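CBS domain protein (Shewanella oneidensis, PDB 3LHH) binds adenosine monophosphate in its paired CBS domains, the CBS part of a larger membrane protein that may, as a whole, also bind flavin adenine dinucleotide. Local coordinates at residues S122-G125 with M126-L129; L128-H131 with F132-T135; V142-E145 with Y146-K150. All coordinates share one frame; numbering follows the deposited sequence.

In the fold
Following the chain from the N terminus, strand 117-120 runs into the loop where contact 1 sits, and this contact turns the loop into helix 125-135. Contact 2 carries on along the same helix: it shares Leu-128 and Leu-129 with contact 1, begins where that one ends, and finishes in the last turn. The chain then enters strand 139-143, completing a beta-alpha-beta unit, and contact 3 (142-145 with 146-150) closes the turn that leads back along strand 149-154. Contacts 1 and 2 overlap, whereas contact 3 follows them in series without touching either. All three belong to the second CBS domain, whose strands 117-120, 139-143 and 149-154 lie side by side.

Contact 1: residues S122-G125 with M126-L129; sequences SLSG and MELL
Ser-124 and Glu-127 face each other across the first turn of helix 125-135, each side chain reaching back to the other's backbone. The hydroxyl of Ser-124 stands between its own backbone N and carbonyl carbon (chi1 80°), which brings OG under the start of the helix, where Ser-124 OG accepts a nearly straight hydrogen bond from Glu-127 N at 3.1 Å. The return bond runs the other way. Glu-127 holds CG beside its own N and then extends, so the carboxylate end comes back to the N-H of Ser-124, and OE2 takes that N-H on its anti lone pair, the side away from OE1. The Ser-124 N to Glu-127 OE2 distance of 2.5 Å is shorter than expected, and its exact length is doubtful because the glutamate has two conformers.

Just before the cap, Leu-123 slants across the base of Glu-127, its CG 3.9 Å from Glu-127 CB. A methyl of the same leucine, Leu-123 CD2, meets Leu-128 CD1 at 4.2 Å, so the loop's apolar side chain leans on the first buried leucine of the helix. Leu-128 in turn packs on Met-158 of helix 155-163, as does Leu-129.

Behind the side chains the ordinary helical pattern has already begun: Leu-128 N bonds to Ser-124 O at 2.9 Å, and Leu-129 N to Gly-125 O. The capping pair therefore deals with two N-H groups at the mouth of the helix, those of Ser-124 and Glu-127. A carboxylate placed here would probably also interact favourably with the positive end of the helix dipole. Reciprocal bonding between an N-cap serine and a glutamate three residues on is the capping box, here at the start of the helix that follows strand 117-120 in the second CBS domain.

Contact 2: residues L128-H131 with F132-T135; sequences LLEH and FRTT
His-131 and Thr-135 are brought together by their first torsions: the imidazole swings anti to its own backbone N (chi1 178°), while Thr-135 keeps OG1 between N and the carbonyl carbon (chi1 58°) and CG2 beside N. This is one face of helix 125-135, the helix of a beta-alpha-beta unit between strands 117-120 and 139-143 in the second CBS domain. The methyl Thr-135 CG2 sits over the His-131 ring in a CH-pi contact, 3.9 Å from the ring centroid and shifted toward the rim. The Thr-135 hydroxyl goes instead to the backbone, OG1 donating to His-131 O at 2.7 Å. Thr-135 OG1 is also hydrogen-bonded to Ser-137 N, just beyond the end of the helix. The His-131 side chain also touches Val-119 and Val-140 of the neighbouring strands, and its buried ND1 has no partner in the model.

One residue further round, Phe-132 runs alongside Leu-128, both side chains pointing the same way, with Leu-128 CG 3.9 Å from Phe-132 CE1. Phe-132 rests on Met-158 of helix 155-163, and both side chains touch Val-153 of strand 149-154, so this side of the helix faces helix 155-163 and the sheet; the phenylalanine side chain is about 9 Å from the bound AMP.

The more exposed side carries charge. Glu-130 bends at its second torsion and Arg-133 at its third, and Glu-130 OE2 accepts from Arg-133 NH1 at 2.8 Å in a salt bridge. Glu-130 OE2 uses its syn lone pair and sits at the guanidinium edge, close to that plane, while the carboxylate as a whole is turned 76° to it. Thr-134 adds a second grip on the helix backbone: Thr-134 N and OG1 both donate to Glu-130 O, from opposite faces of the carbonyl plane, the hydroxyl at 2.8 Å.

Contact 3: residues V142-E145 with Y146-K150; sequences VVDE and YGDLK
Asp-144 OD1 is gripped by two backbone N-H groups across the turn, Tyr-146 N and Asp-148 N, each at 3.0 Å. They come from opposite faces of the carboxylate, each well out of its plane. Asp-144 CG stands between the backbone N and the carbonyl carbon (chi1 60°), which folds the carboxylate over the turn. The other oxygen, Asp-144 OD2, takes a hydrogen from a water that also donates to Asp-148 OD1. The salt bridge from Asp-144 OD2 to Lys-150 NZ is long, at 4.0 Å.

Around this lies the backbone of a type I turn from Asp-144 to Gly-147, closed by Gly-147 N to Asp-144 O. Gly-147 takes a positive phi (80°) that suits glycine. On the strand side, Asp-144 N donates to Asp-148 O at 2.8 Å and Lys-150 N to Val-142 O at 2.7 Å, flanking the non-hydrogen-bonded pair Val-143 and Leu-149. Further out, the backbone of Val-143 hydrogen-bonds with Val-119 of strand 117-120.

The two aspartates approach as like charges, with Asp-144 OD1 4.1 Å from Asp-148 OD1. The shared water, the two N-H donors and the nearby lysine would probably offset that repulsion.

Contact 1: residues S122-G125 with M126-L129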
loop_
_atom_site.group_PDB
_atom_site.type_symbol
_atom_site.label_atom_id
_atom_site.label_comp_id
_atom_site.label_asym_id
_atom_site.label_seq_id
_atom_site.Cartn_x
_atom_site.Cartn_y
_atom_site.Cartn_z
ATOM N N SER A 122 -1.228 12.218 12.644
ATOM C CA SER A 122 -1.487 12.637 14.019
ATOM C C SER A 122 -2.224 11.553 14.832
ATOM O O SER A 122 -2.583 11.756 15.996
ATOM C CB SER A 122 -2.293 13.941 14.025
ATOM O OG SER A 122 -3.662 13.694 13.741
ATOM N N LEU A 123 -2.453 10.406 14.208
ATOM C CA LEU A 123 -3.120 9.306 14.876
ATOM C C LEU A 123 -2.203 8.721 15.950
ATOM O O LEU A 123 -0.997 8.662 15.773
ATOM C CB LEU A 123 -3.493 8.246 13.850
ATOM C CG LEU A 123 -4.983 7.976 13.677
ATOM C CD1 LEU A 123 -5.775 9.270 13.561
ATOM C CD2 LEU A 123 -5.216 7.071 12.477
ATOM N N SER A 124 -2.768 8.328 17.081
ATOM C CA SER A 124 -1.991 7.637 18.101
ATOM C C SER A 124 -1.852 6.169 17.705
ATOM O O SER A 124 -2.533 5.703 16.794
ATOM C CB SER A 124 -2.689 7.730 19.459
ATOM O OG SER A 124 -3.741 6.781 19.546
ATOM N N GLY A 125 -0.977 5.441 18.389
ATOM C CA GLY A 125 -0.835 4.014 18.148
ATOM C C GLY A 125 -2.124 3.213 18.313
ATOM O O GLY A 125 -2.442 2.346 17.488
HETATM N N MSE A 126 -2.867 3.498 19.377
HETATM C CA MSE A 126 -4.124 2.804 19.635
HETATM C C MSE A 126 -5.106 3.122 18.520
HETATM O O MSE A 126 -5.711 2.229 17.932
HETATM C CB MSE A 126 -4.729 3.217 20.990
HETATM C CG MSE A 126 -4.696 2.148 22.069
HETATM SE SE MSE A 126 -5.659 0.473 21.679
HETATM C CE MSE A 126 -7.496 1.039 22.039
ATOM N N GLU A 127 -5.257 4.409 18.240
ATOM C CA GLU A 127 -6.164 4.876 17.197
ATOM C C GLU A 127 -5.858 4.217 15.855
ATOM O O GLU A 127 -6.758 3.841 15.114
ATOM C CB GLU A 127 -6.081 6.400 17.083
ATOM C CG GLU A 127 -6.458 7.116 18.370
ATOM C CD GLU A 127 -6.162 8.603 18.327
ATOM O OE1 GLU A 127 -7.046 9.399 18.710
ATOM O OE2 GLU A 127 -5.046 8.975 17.911
ATOM N N LEU A 128 -4.581 4.063 15.547
ATOM C CA LEU A 128 -4.188 3.405 14.301
ATOM C C LEU A 128 -4.579 1.916 14.341
ATOM O O LEU A 128 -5.185 1.388 13.402
ATOM C CB LEU A 128 -2.684 3.538 14.088
ATOM C CG LEU A 128 -2.157 3.001 12.762
ATOM C CD1 LEU A 128 -2.814 3.735 11.592
ATOM C CD2 LEU A 128 -0.662 3.151 12.711
ATOM N N LEU A 129 -4.222 1.252 15.437
ATOM C CA LEU A 129 -4.612 -0.132 15.678
ATOM C C LEU A 129 -6.114 -0.359 15.477
ATOM O O LEU A 129 -6.529 -1.286 14.773
ATOM C CB LEU A 129 -4.256 -0.515 17.105
ATOM C CG LEU A 129 -3.200 -1.583 17.301
ATOM C CD1 LEU A 129 -1.884 -1.084 16.756
ATOM C CD2 LEU A 129 -3.081 -1.878 18.764
#

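Contact 2: residues L128-H131 with F132-T135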
loop_
_atom_site.group_PDB
_atom_site.type_symbol
_atom_site.label_atom_id
_atom_site.label_comp_id
_atom_site.label_asym_id
_atom_site.label_seq_id
_atom_site.Cartn_x
_atom_site.Cartn_y
_atom_site.Cartn_z
ATOM N N LEU A 128 -4.581 4.063 15.547
ATOM C CA LEU A 128 -4.188 3.405 14.301
ATOM C C LEU A 128 -4.579 1.916 14.341
ATOM O O LEU A 128 -5.185 1.388 13.402
ATOM C CB LEU A 128 -2.684 3.538 14.088
ATOM C CG LEU A 128 -2.157 3.001 12.762
ATOM C CD1 LEU A 128 -2.814 3.735 11.592
ATOM C CD2 LEU A 128 -0.662 3.151 12.711
ATOM N N LEU A 129 -4.222 1.252 15.437
ATOM C CA LEU A 129 -4.612 -0.132 15.678
ATOM C C LEU A 129 -6.114 -0.359 15.477
ATOM O O LEU A 129 -6.529 -1.286 14.773
ATOM C CB LEU A 129 -4.256 -0.515 17.105
ATOM C CG LEU A 129 -3.200 -1.583 17.301
ATOM C CD1 LEU A 129 -1.884 -1.084 16.756
ATOM C CD2 LEU A 129 -3.081 -1.878 18.764
ATOM N N GLU A 130 -6.928 0.472 16.118
ATOM C CA GLU A 130 -8.374 0.357 15.978
ATOM C C GLU A 130 -8.851 0.597 14.554
ATOM O O GLU A 130 -9.796 -0.057 14.107
ATOM C CB GLU A 130 -9.110 1.303 16.932
ATOM C CG GLU A 130 -9.616 0.581 18.164
ATOM C CD GLU A 130 -10.214 -0.796 17.831
ATOM O OE1 GLU A 130 -11.145 -0.872 16.982
ATOM O OE2 GLU A 130 -9.748 -1.797 18.420
ATOM N N HIS A 131 -8.207 1.531 13.846
ATOM C CA HIS A 131 -8.531 1.760 12.437
ATOM C C HIS A 131 -8.298 0.469 11.629
ATOM O O HIS A 131 -9.132 0.092 10.804
ATOM C CB HIS A 131 -7.741 2.939 11.842
ATOM C CG HIS A 131 -8.022 3.178 10.386
ATOM N ND1 HIS A 131 -7.363 2.507 9.377
ATOM C CD2 HIS A 131 -8.924 3.981 9.773
ATOM C CE1 HIS A 131 -7.830 2.900 8.206
ATOM N NE2 HIS A 131 -8.783 3.790 8.419
ATOM N N PHE A 132 -7.186 -0.223 11.886
ATOM C CA PHE A 132 -6.915 -1.495 11.197
ATOM C C PHE A 132 -7.979 -2.559 11.504
ATOM O O PHE A 132 -8.502 -3.231 10.608
ATOM C CB PHE A 132 -5.534 -2.057 11.582
ATOM C CG PHE A 132 -4.391 -1.542 10.731
ATOM C CD1 PHE A 132 -3.468 -0.638 11.247
ATOM C CD2 PHE A 132 -4.239 -1.969 9.425
ATOM C CE1 PHE A 132 -2.409 -0.170 10.462
ATOM C CE2 PHE A 132 -3.181 -1.516 8.641
ATOM C CZ PHE A 132 -2.268 -0.619 9.166
ATOM N N ARG A 133 -8.276 -2.732 12.780
ATOM C CA ARG A 133 -9.254 -3.729 13.189
ATOM C C ARG A 133 -10.643 -3.447 12.590
ATOM O O ARG A 133 -11.276 -4.331 12.015
ATOM C CB ARG A 133 -9.303 -3.788 14.716
ATOM C CG ARG A 133 -7.910 -4.075 15.324
ATOM C CD ARG A 133 -8.001 -4.438 16.793
ATOM N NE ARG A 133 -8.842 -5.614 16.947
ATOM C CZ ARG A 133 -9.981 -5.643 17.619
ATOM N NH1 ARG A 133 -10.415 -4.557 18.239
ATOM N NH2 ARG A 133 -10.688 -6.767 17.672
ATOM N N THR A 134 -11.099 -2.208 12.714
ATOM C CA THR A 134 -12.382 -1.778 12.155
ATOM C C THR A 134 -12.493 -2.001 10.644
ATOM O O THR A 134 -13.501 -2.505 10.150
ATOM C CB THR A 134 -12.601 -0.273 12.404
ATOM O OG1 THR A 134 -12.617 -0.019 13.812
ATOM C CG2 THR A 134 -13.903 0.188 11.785
ATOM N N THR A 135 -11.465 -1.596 9.907
ATOM C CA THR A 135 -11.541 -1.616 8.450
ATOM C C THR A 135 -11.186 -2.986 7.891
ATOM O O THR A 135 -11.635 -3.357 6.812
ATOM C CB THR A 135 -10.623 -0.546 7.797
ATOM O OG1 THR A 135 -9.271 -0.759 8.209
ATOM C CG2 THR A 135 -11.054 0.860 8.206
#

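Contact 3: residues V142-E145 with Y146-K150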
loop_
_atom_site.group_PDB
_atom_site.type_symbol
_atom_site.label_atom_id
_atom_site.label_comp_id
_atom_site.label_asym_id
_atom_site.label_seq_id
_atom_site.Cartn_x
_atom_site.Cartn_y
_atom_site.Cartn_z
ATOM N N VAL A 142 -0.485 7.093 5.100
ATOM C CA VAL A 142 -0.379 8.144 6.089
ATOM C C VAL A 142 0.006 9.474 5.439
ATOM O O VAL A 142 0.956 9.534 4.658
ATOM C CB VAL A 142 0.668 7.769 7.139
ATOM C CG1 VAL A 142 0.750 8.847 8.212
ATOM C CG2 VAL A 142 0.327 6.408 7.757
ATOM N N VAL A 143 -0.741 10.533 5.757
ATOM C CA VAL A 143 -0.469 11.864 5.211
ATOM C C VAL A 143 -0.121 12.843 6.328
ATOM O O VAL A 143 -0.525 12.640 7.473
ATOM C CB VAL A 143 -1.683 12.436 4.432
ATOM C CG1 VAL A 143 -2.138 11.446 3.369
ATOM C CG2 VAL A 143 -2.833 12.759 5.396
ATOM N N ASP A 144 0.626 13.896 5.997
ATOM C CA ASP A 144 0.904 14.966 6.961
ATOM C C ASP A 144 -0.195 16.029 6.935
ATOM O O ASP A 144 -1.254 15.831 6.333
ATOM C CB ASP A 144 2.301 15.586 6.756
ATOM C CG ASP A 144 2.487 16.216 5.367
ATOM O OD1 ASP A 144 1.484 16.598 4.715
ATOM O OD2 ASP A 144 3.656 16.336 4.934
ATOM N N GLU A 145 0.059 17.157 7.592
ATOM C CA GLU A 145 -0.941 18.219 7.701
ATOM C C GLU A 145 -1.227 18.934 6.372
ATOM O O GLU A 145 -2.277 19.550 6.223
ATOM C CB GLU A 145 -0.557 19.226 8.793
ATOM C CG GLU A 145 0.579 18.768 9.695
ATOM C CD GLU A 145 1.912 18.720 8.964
ATOM O OE1 GLU A 145 2.615 17.692 9.080
ATOM O OE2 GLU A 145 2.247 19.703 8.260
ATOM N N TYR A 146 -0.305 18.847 5.412
ATOM C CA TYR A 146 -0.542 19.409 4.080
ATOM C C TYR A 146 -1.371 18.482 3.201
ATOM O O TYR A 146 -1.677 18.818 2.058
ATOM C CB TYR A 146 0.777 19.713 3.350
ATOM C CG TYR A 146 1.568 20.866 3.923
ATOM C CD1 TYR A 146 2.709 20.643 4.691
ATOM C CD2 TYR A 146 1.165 22.184 3.708
ATOM C CE1 TYR A 146 3.431 21.704 5.225
ATOM C CE2 TYR A 146 1.879 23.250 4.234
ATOM C CZ TYR A 146 3.009 23.005 4.992
ATOM O OH TYR A 146 3.716 24.065 5.508
ATOM N N GLY A 147 -1.712 17.307 3.721
ATOM C CA GLY A 147 -2.365 16.285 2.919
ATOM C C GLY A 147 -1.381 15.504 2.061
ATOM O O GLY A 147 -1.767 14.716 1.196
ATOM N N ASP A 148 -0.094 15.713 2.291
ATOM C CA ASP A 148 0.905 15.015 1.482
ATOM C C ASP A 148 1.218 13.625 2.060
ATOM O O ASP A 148 1.275 13.440 3.273
ATOM C CB ASP A 148 2.191 15.832 1.367
ATOM C CG ASP A 148 2.006 17.154 0.618
ATOM O OD1 ASP A 148 2.586 18.141 1.102
ATOM O OD2 ASP A 148 1.337 17.210 -0.451
ATOM N N LEU A 149 1.423 12.652 1.184
ATOM C CA LEU A 149 1.752 11.304 1.608
ATOM C C LEU A 149 3.113 11.239 2.299
ATOM O O LEU A 149 4.107 11.711 1.762
ATOM C CB LEU A 149 1.742 10.375 0.406
ATOM C CG LEU A 149 2.023 8.925 0.761
ATOM C CD1 LEU A 149 0.714 8.260 1.131
ATOM C CD2 LEU A 149 2.652 8.247 -0.414
ATOM N N LYS A 150 3.151 10.642 3.486
ATOM C CA LYS A 150 4.385 10.501 4.268
ATOM C C LYS A 150 4.912 9.068 4.238
ATOM O O LYS A 150 6.079 8.821 4.519
ATOM C CB LYS A 150 4.137 10.888 5.740
ATOM C CG LYS A 150 4.265 12.363 6.038
ATOM C CD LYS A 150 5.698 12.846 5.806
ATOM C CE LYS A 150 5.740 14.136 4.972
ATOM N NZ LYS A 150 6.726 14.076 3.824
HETATM O O HOH W 1 4.592 18.040 2.857
#